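Local coordinates for synaptic vesicle glycoprotein 2C (Homo sapiens, PDB 5JLV) that is a synaptic vesicle membrane glycoprotein whose luminal domain, a quadrilateral beta-helix, serves as a neuronal receptor for botulinum neurotoxin A, at residues R25-N30 and E46-R51; F35-Q40 and V55-V60; D74-N79 and N94-P99; T86-V91 and E106-S111. One frame throughout, in Å; residues are numbered along the deposited sequence.

Contact 1. Residues R25-N30 and E46-R51; sequences RDKYAN and EYDNGR
Lys27, Tyr28 and Ala29 pair in parallel with Glu46, Tyr47 and Asp48, joining two successive coils of the beta-helix. The backbone supplies four hydrogen bonds in the alternating pattern of a parallel ladder. Glu46 N gives to Asp26 O at 2.7 Å, Tyr28 N to Glu46 O at 2.9 Å, Asp48 N to Tyr28 O at 2.8 Å, and a longer bond from Asn30 N to Asp48 O closes the series near the corner.

Charged groups occupy the face that carries Lys27, Glu46 and Asp48. Lys27 runs alongside Glu46, and a bend at chi3 (60°) places its CE 3.7 Å from Glu46 CD. Its NZ forms a salt bridge with Glu46 OE2 at 3.3 Å, a weak bond, and a second with Asp48 OD2 at 3.5 Å. Glu46 OE2 also forms a salt bridge with Lys68 on the next coil, so two lysines probably temper the acidic charge gathered here; Glu46 OE2 and Asp48 OD1 are only 2.6 Å apart, so one of the two acids probably holds a proton.

Aromatic packing holds the other face. The Tyr28 and Tyr47 rings are nearly parallel, with planes at 9°, but so far displaced that little of one lies over the other. Their closest atoms, Tyr28 CD2 and Tyr47 CE1, are 3.6 Å apart. Glu46 O lies at the edge of the Tyr28 ring.

Strand 27-29 is flanked on its other side by antiparallel strand 22-24, while strand 46-53 continues the parallel stack into strand 66-68, where Phe67 stacks on Tyr47.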
# COMPACT_ATOMS: atom_id res chain seq x y z
N ARG C 25 -32.56 1.57 -21.12
CA ARG C 25 -32.42 1.36 -22.56
C ARG C 25 -31.19 0.51 -22.87
O ARG C 25 -31.28 -0.49 -23.59
CB ARG C 25 -32.33 2.70 -23.30
CG ARG C 25 -32.49 2.61 -24.81
CD ARG C 25 -32.15 3.93 -25.48
NE ARG C 25 -30.71 4.18 -25.45
CZ ARG C 25 -29.87 3.91 -26.45
NH1 ARG C 25 -30.32 3.39 -27.59
NH2 ARG C 25 -28.58 4.18 -26.32
N ASP C 26 -30.06 0.88 -22.27
CA ASP C 26 -28.77 0.27 -22.60
C ASP C 26 -28.23 -0.75 -21.59
O ASP C 26 -27.10 -1.21 -21.75
CB ASP C 26 -27.71 1.35 -22.89
CG ASP C 26 -27.62 1.71 -24.37
OD1 ASP C 26 -28.42 1.19 -25.17
OD2 ASP C 26 -26.74 2.53 -24.74
N LYS C 27 -29.00 -1.12 -20.57
CA LYS C 27 -28.44 -2.01 -19.54
C LYS C 27 -29.31 -3.05 -18.85
O LYS C 27 -30.54 -2.89 -18.72
CB LYS C 27 -27.62 -1.22 -18.50
CG LYS C 27 -28.42 -0.44 -17.49
CD LYS C 27 -27.49 0.27 -16.51
CE LYS C 27 -26.57 1.24 -17.24
NZ LYS C 27 -25.68 1.98 -16.31
N TYR C 28 -28.64 -4.11 -18.42
CA TYR C 28 -29.18 -5.11 -17.50
C TYR C 28 -28.46 -4.97 -16.16
O TYR C 28 -27.28 -4.62 -16.11
CB TYR C 28 -28.95 -6.52 -18.05
CG TYR C 28 -29.73 -6.87 -19.30
CD1 TYR C 28 -30.97 -7.50 -19.21
CD2 TYR C 28 -29.22 -6.60 -20.56
CE1 TYR C 28 -31.68 -7.85 -20.35
CE2 TYR C 28 -29.92 -6.94 -21.71
CZ TYR C 28 -31.15 -7.56 -21.60
OH TYR C 28 -31.86 -7.89 -22.73
N ALA C 29 -29.18 -5.25 -15.07
CA ALA C 29 -28.63 -5.09 -13.72
C ALA C 29 -29.14 -6.16 -12.76
O ALA C 29 -30.26 -6.67 -12.89
CB ALA C 29 -28.93 -3.70 -13.19
N ASN C 30 -28.29 -6.51 -11.78
CA ASN C 30 -28.69 -7.35 -10.65
C ASN C 30 -29.35 -8.66 -11.08
O ASN C 30 -30.45 -9.00 -10.63
CB ASN C 30 -29.61 -6.56 -9.69
CG ASN C 30 -29.61 -7.12 -8.28
OD1 ASN C 30 -29.18 -8.24 -8.03
ND2 ASN C 30 -30.10 -6.32 -7.34
N GLU C 46 -24.83 -2.68 -21.62
CA GLU C 46 -24.14 -2.67 -20.35
C GLU C 46 -24.74 -3.71 -19.40
O GLU C 46 -25.95 -3.97 -19.42
CB GLU C 46 -24.13 -1.28 -19.71
CG GLU C 46 -23.31 -1.22 -18.42
CD GLU C 46 -23.09 0.19 -17.90
OE1 GLU C 46 -23.15 1.15 -18.70
OE2 GLU C 46 -22.82 0.33 -16.68
N TYR C 47 -23.88 -4.33 -18.59
CA TYR C 47 -24.30 -5.29 -17.59
C TYR C 47 -23.69 -4.87 -16.23
O TYR C 47 -22.47 -4.90 -16.06
CB TYR C 47 -23.84 -6.72 -17.98
CG TYR C 47 -24.26 -7.13 -19.39
CD1 TYR C 47 -25.52 -7.69 -19.63
CD2 TYR C 47 -23.42 -6.92 -20.48
CE1 TYR C 47 -25.91 -8.06 -20.91
CE2 TYR C 47 -23.80 -7.29 -21.77
CZ TYR C 47 -25.05 -7.86 -21.97
OH TYR C 47 -25.45 -8.20 -23.24
N ASP C 48 -24.56 -4.45 -15.31
CA ASP C 48 -24.17 -3.99 -13.97
C ASP C 48 -24.51 -5.09 -12.98
O ASP C 48 -25.64 -5.59 -12.98
CB ASP C 48 -24.95 -2.73 -13.56
CG ASP C 48 -24.41 -1.46 -14.17
OD1 ASP C 48 -23.49 -1.53 -15.03
OD2 ASP C 48 -24.90 -0.36 -13.81
N ASN C 49 -23.54 -5.46 -12.14
CA ASN C 49 -23.76 -6.45 -11.08
C ASN C 49 -24.36 -7.75 -11.61
O ASN C 49 -25.27 -8.33 -11.02
CB ASN C 49 -24.61 -5.84 -9.96
CG ASN C 49 -24.01 -4.55 -9.44
OD1 ASN C 49 -23.07 -4.57 -8.65
ND2 ASN C 49 -24.53 -3.42 -9.90
N GLY C 50 -23.84 -8.20 -12.74
CA GLY C 50 -24.26 -9.46 -13.32
C GLY C 50 -23.45 -10.59 -12.73
O GLY C 50 -22.23 -10.48 -12.55
N ARG C 51 -24.13 -11.68 -12.41
CA ARG C 51 -23.48 -12.87 -11.91
C ARG C 51 -23.68 -14.04 -12.87
O ARG C 51 -24.80 -14.53 -13.05
CB ARG C 51 -23.99 -13.20 -10.50
CG ARG C 51 -23.55 -12.16 -9.47
CD ARG C 51 -24.33 -12.26 -8.17
NE ARG C 51 -24.27 -13.59 -7.57
CZ ARG C 51 -23.16 -14.15 -7.07
NH1 ARG C 51 -22.00 -13.51 -7.11
NH2 ARG C 51 -23.23 -15.36 -6.53

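Contact 2. Residues F35-Q40 and V55-V60; sequences FTMENQ and VKFKSV
Met37 and Glu38 pair with Phe57 and Lys58 on one side of a quadrilateral beta-helix, the fold of the pentapeptide-repeat clan, and the parallel ladder continues past the corner to Gln40 and Val60. Met37 is gripped at both backbone polar atoms: its N gives to Lys56 O at 2.9 Å and its O takes the N-H of Lys58 at 2.8 Å. Asn39 N then bonds to Lys58 O at 2.9 Å. Asn39 and Ser59, both with positive phi, turn the corner together.

Inside the coil, Met37 carries the packing. Its CG is anti to the backbone N (chi1 -158°), and the chain beyond runs beside Phe57, with SD at the ring edge, 3.9 Å from Phe57 CE1, in a Met-aromatic contact. Val55 CG1 lies over the centre of the same ring, on one face. Val60 crosses Met37 at about a right angle, and its CG2 comes within 3.4 Å of Met37 O.

The opposite face, with Glu38 and Lys58, is polar. The aliphatic parts of these two side chains cross, with Glu38 CG against Lys58 CB at 3.8 Å. Near the start of the ladder, one water lies 2.7 Å from Thr36 OG1 and accepts a weak hydrogen bond from Lys56 NZ.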
# COMPACT_ATOMS: atom_id res chain seq x y z
N PHE C 35 -27.22 -20.99 -16.19
CA PHE C 35 -27.64 -21.98 -17.17
C PHE C 35 -26.87 -21.80 -18.47
O PHE C 35 -26.31 -20.72 -18.72
CB PHE C 35 -29.15 -21.87 -17.44
CG PHE C 35 -29.66 -20.45 -17.54
CD1 PHE C 35 -30.18 -19.80 -16.41
CD2 PHE C 35 -29.64 -19.77 -18.75
CE1 PHE C 35 -30.65 -18.50 -16.49
CE2 PHE C 35 -30.11 -18.46 -18.83
CZ PHE C 35 -30.61 -17.83 -17.70
N THR C 36 -26.84 -22.84 -19.30
CA THR C 36 -26.14 -22.79 -20.58
C THR C 36 -26.59 -21.57 -21.40
O THR C 36 -27.78 -21.28 -21.49
CB THR C 36 -26.35 -24.09 -21.39
OG1 THR C 36 -25.83 -25.21 -20.66
CG2 THR C 36 -25.65 -24.02 -22.76
N MET C 37 -25.62 -20.85 -21.96
CA MET C 37 -25.88 -19.80 -22.94
C MET C 37 -25.27 -20.24 -24.28
O MET C 37 -24.07 -20.56 -24.35
CB MET C 37 -25.29 -18.47 -22.47
CG MET C 37 -25.94 -17.24 -23.11
SD MET C 37 -25.30 -15.66 -22.46
CE MET C 37 -25.67 -15.84 -20.71
N GLU C 38 -26.08 -20.26 -25.32
CA GLU C 38 -25.71 -20.92 -26.56
C GLU C 38 -26.21 -20.18 -27.80
O GLU C 38 -27.37 -19.75 -27.85
CB GLU C 38 -26.24 -22.36 -26.55
CG GLU C 38 -25.58 -23.30 -27.54
CD GLU C 38 -25.96 -24.75 -27.31
OE1 GLU C 38 -26.78 -25.03 -26.40
OE2 GLU C 38 -25.45 -25.62 -28.05
N ASN C 39 -25.32 -20.04 -28.79
CA ASN C 39 -25.65 -19.47 -30.11
C ASN C 39 -26.35 -18.11 -30.03
O ASN C 39 -27.48 -17.97 -30.48
CB ASN C 39 -26.47 -20.45 -30.95
CG ASN C 39 -25.72 -21.74 -31.23
OD1 ASN C 39 -26.03 -22.78 -30.67
ND2 ASN C 39 -24.71 -21.66 -32.10
N GLN C 40 -25.66 -17.13 -29.46
CA GLN C 40 -26.21 -15.80 -29.26
C GLN C 40 -25.16 -14.74 -29.54
O GLN C 40 -23.98 -14.94 -29.27
CB GLN C 40 -26.70 -15.61 -27.82
CG GLN C 40 -27.88 -16.48 -27.41
CD GLN C 40 -28.13 -16.44 -25.92
OE1 GLN C 40 -27.71 -15.50 -25.24
NE2 GLN C 40 -28.82 -17.45 -25.40
N VAL C 55 -21.94 -21.09 -15.57
CA VAL C 55 -22.47 -20.98 -16.92
C VAL C 55 -21.55 -21.67 -17.92
O VAL C 55 -20.32 -21.58 -17.82
CB VAL C 55 -22.66 -19.50 -17.31
CG1 VAL C 55 -23.10 -19.36 -18.76
CG2 VAL C 55 -23.66 -18.84 -16.38
N LYS C 56 -22.14 -22.38 -18.88
CA LYS C 56 -21.42 -22.81 -20.07
C LYS C 56 -21.80 -21.91 -21.25
O LYS C 56 -22.96 -21.89 -21.67
CB LYS C 56 -21.69 -24.28 -20.38
CG LYS C 56 -21.20 -25.24 -19.30
CD LYS C 56 -21.28 -26.70 -19.75
CE LYS C 56 -22.69 -27.24 -19.58
NZ LYS C 56 -22.71 -28.72 -19.74
N PHE C 57 -20.82 -21.17 -21.76
CA PHE C 57 -20.98 -20.38 -22.99
C PHE C 57 -20.58 -21.22 -24.20
O PHE C 57 -19.51 -21.83 -24.22
CB PHE C 57 -20.11 -19.13 -22.94
CG PHE C 57 -20.47 -18.18 -21.83
CD1 PHE C 57 -21.50 -17.26 -21.99
CD2 PHE C 57 -19.74 -18.19 -20.63
CE1 PHE C 57 -21.81 -16.37 -20.96
CE2 PHE C 57 -20.06 -17.31 -19.61
CZ PHE C 57 -21.09 -16.39 -19.77
N LYS C 58 -21.45 -21.25 -25.21
CA LYS C 58 -21.17 -22.03 -26.41
C LYS C 58 -21.54 -21.19 -27.63
O LYS C 58 -22.73 -20.90 -27.85
CB LYS C 58 -21.97 -23.34 -26.41
CG LYS C 58 -21.75 -24.24 -25.19
CD LYS C 58 -22.69 -25.44 -25.21
CE LYS C 58 -22.55 -26.24 -23.91
NZ LYS C 58 -23.19 -27.58 -23.98
N SER C 59 -20.53 -20.80 -28.40
CA SER C 59 -20.73 -19.93 -29.57
C SER C 59 -21.52 -18.69 -29.18
O SER C 59 -22.60 -18.42 -29.71
CB SER C 59 -21.43 -20.69 -30.72
OG SER C 59 -20.86 -21.97 -30.90
N VAL C 60 -20.99 -17.96 -28.21
CA VAL C 60 -21.59 -16.72 -27.74
C VAL C 60 -20.59 -15.62 -28.02
O VAL C 60 -19.42 -15.76 -27.68
CB VAL C 60 -21.92 -16.78 -26.23
CG1 VAL C 60 -22.30 -15.40 -25.69
CG2 VAL C 60 -23.03 -17.79 -25.95
O HOH W 1 -25.79 -27.95 -20.70

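Contact 3. Residues D74-N79 and N94-P99; sequences DVTSVN and NTDFEP
Asp96 grips Ser77 with both carboxylate oxygens, and this is the tight part of the contact. OD2 of Asp96 takes the backbone N-H of Ser77 at 2.7 Å, while OD1 of Asp96 accepts from Ser77 OG, also at 2.7 Å. Both donors arrive on the syn side, somewhat out of the carboxylate plane. Ser77 OG lies between its backbone N and carbonyl carbon (chi1 55°), near enough to its own N for the two oxygens of one carboxylate to take both donors; Ser77 OG bonds Lys101 as well. Next to this pair, Val75 CG2 packs on Phe97 CZ at 3.6 Å and on the Thr95 side chain. Ser77 CB lies at the edge of the Phe97 ring. An ST turn, Phe97 N to Thr95 OG1 at 3.0 Å, shapes the backbone just before the ring.

The Asp74 end is looser. Asn94 ND2 donates to OD1 of Asp74, an exposed residue, at 2.8 Å, with the amide and carboxylate planes almost perpendicular. A water bridges Val75 O and Asn94 O, and Asp96 N reaches Val75 O only weakly.

Strand 76-78 pairs with strand 56-58 on its other side, whereas residues 94-99 leave the parallel stack as a loop, placing Phe97 edge-to-face with Phe72 and Phe82 and against Phe57.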
# COMPACT_ATOMS: atom_id res chain seq x y z
N ASP C 74 -16.87 -20.06 -11.99
CA ASP C 74 -16.98 -21.46 -12.43
C ASP C 74 -17.63 -21.57 -13.81
O ASP C 74 -18.56 -22.35 -14.01
CB ASP C 74 -17.75 -22.32 -11.41
CG ASP C 74 -16.95 -22.58 -10.14
OD1 ASP C 74 -15.71 -22.72 -10.23
OD2 ASP C 74 -17.56 -22.65 -9.05
N VAL C 75 -17.14 -20.77 -14.76
CA VAL C 75 -17.68 -20.79 -16.11
C VAL C 75 -16.71 -21.46 -17.09
O VAL C 75 -15.48 -21.38 -16.93
CB VAL C 75 -18.12 -19.39 -16.62
CG1 VAL C 75 -18.81 -18.59 -15.51
CG2 VAL C 75 -16.97 -18.61 -17.20
N THR C 76 -17.28 -22.18 -18.05
CA THR C 76 -16.52 -22.69 -19.19
C THR C 76 -17.08 -22.08 -20.46
O THR C 76 -18.22 -21.60 -20.47
CB THR C 76 -16.55 -24.22 -19.29
OG1 THR C 76 -17.91 -24.66 -19.37
CG2 THR C 76 -15.88 -24.85 -18.07
N SER C 77 -16.28 -22.08 -21.53
CA SER C 77 -16.66 -21.42 -22.78
C SER C 77 -16.01 -22.05 -24.02
O SER C 77 -14.82 -22.33 -24.03
CB SER C 77 -16.36 -19.92 -22.71
OG SER C 77 -14.99 -19.68 -22.39
N VAL C 78 -16.82 -22.26 -25.05
CA VAL C 78 -16.35 -22.78 -26.32
C VAL C 78 -16.81 -21.82 -27.44
O VAL C 78 -17.98 -21.35 -27.44
CB VAL C 78 -16.86 -24.23 -26.57
CG1 VAL C 78 -16.24 -24.82 -27.84
CG2 VAL C 78 -16.53 -25.11 -25.37
N ASN C 79 -15.89 -21.48 -28.34
CA ASN C 79 -16.19 -20.58 -29.45
C ASN C 79 -16.87 -19.30 -28.92
O ASN C 79 -17.86 -18.81 -29.48
CB ASN C 79 -17.04 -21.29 -30.52
CG ASN C 79 -17.19 -20.47 -31.80
OD1 ASN C 79 -16.27 -19.78 -32.23
ND2 ASN C 79 -18.38 -20.55 -32.41
N ASN C 94 -12.22 -18.67 -11.22
CA ASN C 94 -12.24 -20.02 -11.78
C ASN C 94 -13.02 -20.12 -13.11
O ASN C 94 -13.89 -20.99 -13.28
CB ASN C 94 -12.77 -21.02 -10.74
CG ASN C 94 -12.23 -22.41 -10.97
OD1 ASN C 94 -11.08 -22.58 -11.41
ND2 ASN C 94 -13.04 -23.43 -10.68
N THR C 95 -12.71 -19.21 -14.03
CA THR C 95 -13.20 -19.30 -15.41
C THR C 95 -12.14 -19.96 -16.29
O THR C 95 -10.99 -20.16 -15.86
CB THR C 95 -13.54 -17.92 -15.99
OG1 THR C 95 -12.34 -17.22 -16.35
CG2 THR C 95 -14.35 -17.09 -15.00
N ASP C 96 -12.51 -20.30 -17.52
CA ASP C 96 -11.52 -20.74 -18.49
C ASP C 96 -11.17 -19.57 -19.44
O ASP C 96 -10.72 -19.80 -20.57
CB ASP C 96 -12.01 -21.98 -19.25
CG ASP C 96 -13.23 -21.71 -20.15
OD1 ASP C 96 -13.70 -20.55 -20.21
OD2 ASP C 96 -13.70 -22.66 -20.80
N PHE C 97 -11.36 -18.34 -18.97
CA PHE C 97 -11.15 -17.15 -19.83
C PHE C 97 -9.67 -16.82 -20.06
O PHE C 97 -9.13 -15.92 -19.42
CB PHE C 97 -11.88 -15.91 -19.29
CG PHE C 97 -13.39 -15.97 -19.38
CD1 PHE C 97 -14.03 -17.01 -20.05
CD2 PHE C 97 -14.16 -14.96 -18.81
CE1 PHE C 97 -15.42 -17.04 -20.13
CE2 PHE C 97 -15.55 -15.00 -18.90
CZ PHE C 97 -16.17 -16.03 -19.56
N GLU C 98 -9.05 -17.52 -20.99
CA GLU C 98 -7.70 -17.20 -21.45
C GLU C 98 -7.70 -15.90 -22.27
O GLU C 98 -8.77 -15.44 -22.70
CB GLU C 98 -7.16 -18.35 -22.28
CG GLU C 98 -7.13 -19.68 -21.57
CD GLU C 98 -6.16 -19.72 -20.42
OE1 GLU C 98 -5.23 -18.87 -20.38
OE2 GLU C 98 -6.31 -20.60 -19.54
N PRO C 99 -6.50 -15.31 -22.52
CA PRO C 99 -6.40 -14.09 -23.32
C PRO C 99 -7.15 -14.15 -24.67
O PRO C 99 -7.69 -13.14 -25.10
CB PRO C 99 -4.89 -13.93 -23.54
CG PRO C 99 -4.30 -14.51 -22.31
CD PRO C 99 -5.19 -15.68 -21.94
O HOH W 2 -14.24 -23.07 -15.22

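Contact 4. Residues T86-V91 and E106-S111; sequences TFIDTV and EFKNCS. With NAG (2-acetamido-2-deoxy-beta-D-glucopyranose), chain E.
The Phe87 and Phe107 rings run alongside each other, planes 12° apart and strongly offset. CD1 of Phe87 meets CE1 of Phe107 at 3.4 Å, and Glu106 O lies at the edge of the Phe87 ring. A second flat pair is polar: the Asp89 carboxylate and Asn109 amide are nearly coplanar, with a weak bond from Asn109 ND2 to Asp89 OD1 at 3.3 Å.

That same ND2 is bonded covalently to C1 of an N-acetylglucosamine, making Asn109 a glycosylation site. The sugar's acetamido group rests against two side chains: O7 approaches Ile88 CG2 at 3.4 Å, and C8 approaches Lys108 CB at 3.5 Å.

Between the aromatic and glycan ends runs a parallel ladder. Phe87 N bonds to Glu106 O at 2.7 Å and Phe87 O takes the N-H of Lys108, followed by Asp89 N to Lys108 O and, past the corner, Ser111 N to Thr90 O. Cys110 SG tucks inside that corner, 3.2 Å from Phe87 O, and weakly accepts the N-H of Thr90.

Strand 86-88 is sandwiched between strands 66-68 and 106-108, with Phe67 meeting Phe87 from the preceding coil. Strand 110-113 pairs with 91-93, and at Cys110 and Ser111 the sheet continues antiparallel into a strand of another protein's chain; an aromatic side chain of that chain hydrogen-bonds Asn109 OD1.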
# COMPACT_ATOMS: atom_id res chain seq x y z
N THR C 86 -15.55 -3.58 -22.57
CA THR C 86 -14.87 -3.01 -21.41
C THR C 86 -15.35 -3.70 -20.13
O THR C 86 -16.56 -3.86 -19.89
CB THR C 86 -15.10 -1.50 -21.33
OG1 THR C 86 -14.72 -0.90 -22.57
CG2 THR C 86 -14.28 -0.89 -20.19
N PHE C 87 -14.39 -4.13 -19.32
CA PHE C 87 -14.70 -4.75 -18.04
C PHE C 87 -14.18 -3.87 -16.92
O PHE C 87 -12.99 -3.50 -16.91
CB PHE C 87 -14.06 -6.13 -17.94
CG PHE C 87 -14.47 -7.07 -19.03
CD1 PHE C 87 -13.76 -7.10 -20.23
CD2 PHE C 87 -15.54 -7.93 -18.85
CE1 PHE C 87 -14.13 -7.98 -21.24
CE2 PHE C 87 -15.93 -8.80 -19.85
CZ PHE C 87 -15.22 -8.83 -21.05
N ILE C 88 -15.08 -3.53 -16.00
CA ILE C 88 -14.79 -2.60 -14.89
C ILE C 88 -15.12 -3.27 -13.56
O ILE C 88 -16.22 -3.80 -13.40
CB ILE C 88 -15.63 -1.31 -15.02
CG1 ILE C 88 -15.24 -0.53 -16.29
CG2 ILE C 88 -15.47 -0.42 -13.77
CD1 ILE C 88 -16.36 0.32 -16.85
N ASP C 89 -14.19 -3.23 -12.61
CA ASP C 89 -14.40 -3.78 -11.25
C ASP C 89 -15.03 -5.20 -11.29
O ASP C 89 -15.92 -5.52 -10.49
CB ASP C 89 -15.31 -2.85 -10.42
CG ASP C 89 -14.72 -1.44 -10.23
OD1 ASP C 89 -13.56 -1.17 -10.60
OD2 ASP C 89 -15.45 -0.60 -9.67
N THR C 90 -14.58 -6.02 -12.23
CA THR C 90 -15.22 -7.30 -12.49
C THR C 90 -14.28 -8.42 -12.02
O THR C 90 -13.05 -8.28 -12.07
CB THR C 90 -15.62 -7.43 -13.98
OG1 THR C 90 -16.73 -6.57 -14.23
CG2 THR C 90 -16.00 -8.87 -14.37
N VAL C 91 -14.88 -9.49 -11.52
CA VAL C 91 -14.12 -10.61 -10.97
C VAL C 91 -14.30 -11.84 -11.86
O VAL C 91 -15.43 -12.19 -12.23
CB VAL C 91 -14.56 -10.93 -9.54
CG1 VAL C 91 -13.85 -12.18 -9.00
CG2 VAL C 91 -14.30 -9.72 -8.64
N GLU C 106 -10.87 -4.25 -22.97
CA GLU C 106 -10.24 -3.38 -22.03
C GLU C 106 -10.66 -3.81 -20.61
O GLU C 106 -11.85 -4.09 -20.36
CB GLU C 106 -10.71 -1.95 -22.33
CG GLU C 106 -10.39 -0.94 -21.26
CD GLU C 106 -9.02 -0.33 -21.43
OE1 GLU C 106 -8.52 -0.25 -22.58
OE2 GLU C 106 -8.44 0.09 -20.41
N PHE C 107 -9.68 -3.90 -19.70
CA PHE C 107 -9.95 -4.24 -18.30
C PHE C 107 -9.52 -3.10 -17.39
O PHE C 107 -8.43 -2.57 -17.54
CB PHE C 107 -9.20 -5.52 -17.90
CG PHE C 107 -9.58 -6.73 -18.70
CD1 PHE C 107 -10.61 -7.58 -18.26
CD2 PHE C 107 -8.91 -7.04 -19.88
CE1 PHE C 107 -10.96 -8.70 -19.01
CE2 PHE C 107 -9.26 -8.16 -20.63
CZ PHE C 107 -10.30 -8.99 -20.19
N LYS C 108 -10.39 -2.74 -16.45
CA LYS C 108 -10.15 -1.65 -15.49
C LYS C 108 -10.44 -2.17 -14.08
O LYS C 108 -11.60 -2.45 -13.75
CB LYS C 108 -11.08 -0.45 -15.77
CG LYS C 108 -11.23 -0.08 -17.23
CD LYS C 108 -10.43 1.16 -17.58
CE LYS C 108 -10.75 1.65 -18.98
NZ LYS C 108 -11.82 2.69 -19.03
N ASN C 109 -9.40 -2.31 -13.27
CA ASN C 109 -9.54 -2.81 -11.89
C ASN C 109 -10.22 -4.17 -11.82
O ASN C 109 -11.13 -4.37 -11.00
CB ASN C 109 -10.34 -1.84 -11.01
CG ASN C 109 -9.79 -0.43 -10.98
OD1 ASN C 109 -8.60 -0.18 -11.16
ND2 ASN C 109 -10.69 0.51 -10.71
N CYS C 110 -9.79 -5.09 -12.66
CA CYS C 110 -10.41 -6.39 -12.71
C CYS C 110 -9.55 -7.42 -12.00
O CYS C 110 -8.30 -7.36 -12.03
CB CYS C 110 -10.70 -6.81 -14.15
SG CYS C 110 -12.05 -5.86 -14.90
N SER C 111 -10.22 -8.37 -11.36
CA SER C 111 -9.54 -9.43 -10.63
C SER C 111 -9.68 -10.78 -11.35
O SER C 111 -10.78 -11.13 -11.82
CB SER C 111 -10.09 -9.53 -9.20
OG SER C 111 -9.93 -8.31 -8.51
C1 NAG E . -10.40 1.93 -10.56
C2 NAG E . -11.51 2.80 -11.13
C3 NAG E . -11.29 4.27 -10.79
C4 NAG E . -10.99 4.45 -9.30
C5 NAG E . -9.91 3.48 -8.84
C6 NAG E . -9.67 3.60 -7.34
C7 NAG E . -12.75 2.47 -13.19
C8 NAG E . -12.70 2.48 -14.69
N2 NAG E . -11.59 2.63 -12.57
O3 NAG E . -12.45 5.03 -11.14
O4 NAG E . -10.56 5.79 -9.06
O5 NAG E . -10.31 2.14 -9.15
O6 NAG E . -10.93 3.62 -6.66
O7 NAG E . -13.80 2.32 -12.58

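All four contacts join segments about twenty residues apart, one turn of the beta-helix, and they sample different sides and levels of it. Contacts 2 and 3 touch: strand 76-78 lies beside 56-58, with Ser59 N 2.8 Å from Val78 O, so 35-40, 55-60 and 74-79 stack on one side. Contacts 1 and 4 reach a shared sheet, their centres about 14 Å apart, with strand 66-68 between them. Contacts 2 and 4 lie on opposite sides of the chain's centre, about 21 Å apart between centres. Contact 4 carries the glycan on Asn109 and meets the partner protein, which touches none of the segments in the other three contacts.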